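Local structure of enoyl-CoA hydratase (Mycobacterium avium subsp. paratuberculosis, 4LK5) at residues V83-A88 and H130-V135. The protein probably hydrates enoyl-CoA thioesters, or carries out a related reaction on acyl-CoA substrates, as a member of the enoyl-CoA hydratase/isomerase (crotonase) family. Numbering follows the deposited sequence.
Sequences VRIGGA and HPVVAV
Paired in register on one face of the sheet, V83 and V132 share one side-chain setting, CG1 anti to the backbone N (chi1 172° and 176°), and lie alongside each other, with V83 CB 4.1 Å from V132 CG2. I85 reaches diagonally along the same face and sets its CD1 3.7 Å from V132 CG1. Beyond this apolar layer, M71 of helix 61-76 touches both V83 and I85, and C151 packs on I85, V132 and A134. On the other face of the sheet, the R84 chain bends at chi2 and chi3 and brings its guanidinium over V135, whose CG2 meets one face of the group near its rim, 3.7 Å from NH2. V133 and V135 are covered there by helix 217-233, through I228, L231 and F220.

The backbones supply the polar part. Four hydrogen bonds run in ladder order: V83 N to P131 O, V133 N to V83 O (2.6 Å), I85 N to V133 O (2.9 Å) and V135 N to I85 O (3.1 Å). V83 and I85 each use both N and O towards the same neighbour, the alternation expected of a parallel pair, and the strand directions are turned 25° against each other. R84 and G86 turn their backbone bonds to strand 45-50 instead, which identifies 82-87 as an interior strand.

With helix 113-127 in the connection between them, strands 82-87 and 132-136 form a beta-alpha-beta unit of the central mixed sheet, here part of the core of a crotonase-like fold.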
loop_
_atom_site.group_PDB
_atom_site.type_symbol
_atom_site.label_atom_id
_atom_site.label_comp_id
_atom_site.label_asym_id
_atom_site.label_seq_id
_atom_site.Cartn_x
_atom_site.Cartn_y
_atom_site.Cartn_z
ATOM N N VAL C 83 -1.383 22.390 11.992
ATOM C CA VAL C 83 -1.608 21.798 13.302
ATOM C C VAL C 83 -0.443 20.838 13.641
ATOM O O VAL C 83 -0.028 20.042 12.817
ATOM C CB VAL C 83 -2.965 21.046 13.308
ATOM C CG1 VAL C 83 -3.163 20.249 14.600
ATOM C CG2 VAL C 83 -4.138 22.001 13.097
ATOM N N ARG C 84 0.123 20.934 14.835
ATOM C CA ARG C 84 1.178 20.004 15.209
ATOM C C ARG C 84 0.840 19.334 16.509
ATOM O O ARG C 84 0.442 20.003 17.440
ATOM C CB ARG C 84 2.553 20.667 15.327
ATOM C CG ARG C 84 2.581 22.159 15.616
ATOM C CD ARG C 84 3.521 22.540 16.768
ATOM N NE ARG C 84 4.925 22.169 16.600
ATOM C CZ ARG C 84 5.586 21.296 17.369
ATOM N NH1 ARG C 84 4.977 20.663 18.369
ATOM N NH2 ARG C 84 6.873 21.049 17.141
ATOM N N ILE C 85 0.997 18.012 16.551
ATOM C CA ILE C 85 0.860 17.253 17.784
ATOM C C ILE C 85 2.232 16.809 18.136
ATOM O O ILE C 85 2.993 16.399 17.256
ATOM C CB ILE C 85 0.138 15.891 17.668
ATOM C CG1 ILE C 85 -0.512 15.692 16.319
ATOM C CG2 ILE C 85 -0.830 15.678 18.833
ATOM C CD1 ILE C 85 -1.677 16.605 16.103
ATOM N N GLY C 86 2.504 16.810 19.430
ATOM C CA GLY C 86 3.730 16.274 19.973
ATOM C C GLY C 86 3.579 15.985 21.457
ATOM O O GLY C 86 2.490 16.147 22.028
ATOM N N GLY C 87 4.676 15.525 22.063
ATOM C CA GLY C 87 4.739 15.215 23.484
ATOM C C GLY C 87 6.040 15.711 24.078
ATOM O O GLY C 87 7.067 15.688 23.391
ATOM N N ALA C 88 6.001 16.149 25.349
ATOM C CA ALA C 88 7.157 16.809 25.999
ATOM C C ALA C 88 8.269 15.841 26.425
ATOM O O ALA C 88 8.013 14.680 26.770
ATOM C CB ALA C 88 6.704 17.656 27.186
ATOM N N HIS C 130 -6.909 21.107 7.358
ATOM C CA HIS C 130 -5.634 21.724 7.382
ATOM C C HIS C 130 -4.598 20.647 7.478
ATOM O O HIS C 130 -4.901 19.519 7.887
ATOM C CB HIS C 130 -5.558 22.677 8.591
ATOM C CG HIS C 130 -6.529 23.809 8.503
ATOM N ND1 HIS C 130 -6.422 24.800 7.550
ATOM C CD2 HIS C 130 -7.673 24.059 9.177
ATOM C CE1 HIS C 130 -7.440 25.636 7.665
ATOM N NE2 HIS C 130 -8.211 25.214 8.654
ATOM N N PRO C 131 -3.356 20.965 7.094
ATOM C CA PRO C 131 -2.329 19.948 7.302
ATOM C C PRO C 131 -2.144 19.703 8.786
ATOM O O PRO C 131 -2.099 20.661 9.560
ATOM C CB PRO C 131 -1.089 20.591 6.693
ATOM C CG PRO C 131 -1.636 21.438 5.597
ATOM C CD PRO C 131 -2.898 22.021 6.180
ATOM N N VAL C 132 -2.088 18.436 9.179
ATOM C CA VAL C 132 -1.842 18.065 10.562
ATOM C C VAL C 132 -0.509 17.344 10.660
ATOM O O VAL C 132 -0.308 16.348 9.978
ATOM C CB VAL C 132 -2.949 17.153 11.085
ATOM C CG1 VAL C 132 -2.608 16.705 12.505
ATOM C CG2 VAL C 132 -4.284 17.875 11.045
ATOM N N VAL C 133 0.395 17.848 11.506
ATOM C CA VAL C 133 1.763 17.369 11.553
ATOM C C VAL C 133 2.066 16.662 12.840
ATOM O O VAL C 133 1.861 17.237 13.880
ATOM C CB VAL C 133 2.782 18.510 11.484
ATOM C CG1 VAL C 133 4.203 17.920 11.366
ATOM C CG2 VAL C 133 2.495 19.434 10.329
ATOM N N ALA C 134 2.582 15.433 12.756
ATOM C CA ALA C 134 3.057 14.691 13.904
ATOM C C ALA C 134 4.566 14.787 14.058
ATOM O O ALA C 134 5.328 14.464 13.160
ATOM C CB ALA C 134 2.644 13.235 13.821
ATOM N N VAL C 135 4.977 15.184 15.244
ATOM C CA VAL C 135 6.341 15.524 15.547
ATOM C C VAL C 135 6.851 14.501 16.531
ATOM O O VAL C 135 6.575 14.596 17.701
ATOM C CB VAL C 135 6.390 16.911 16.223
ATOM C CG1 VAL C 135 7.818 17.251 16.629
ATOM C CG2 VAL C 135 5.815 17.968 15.301
#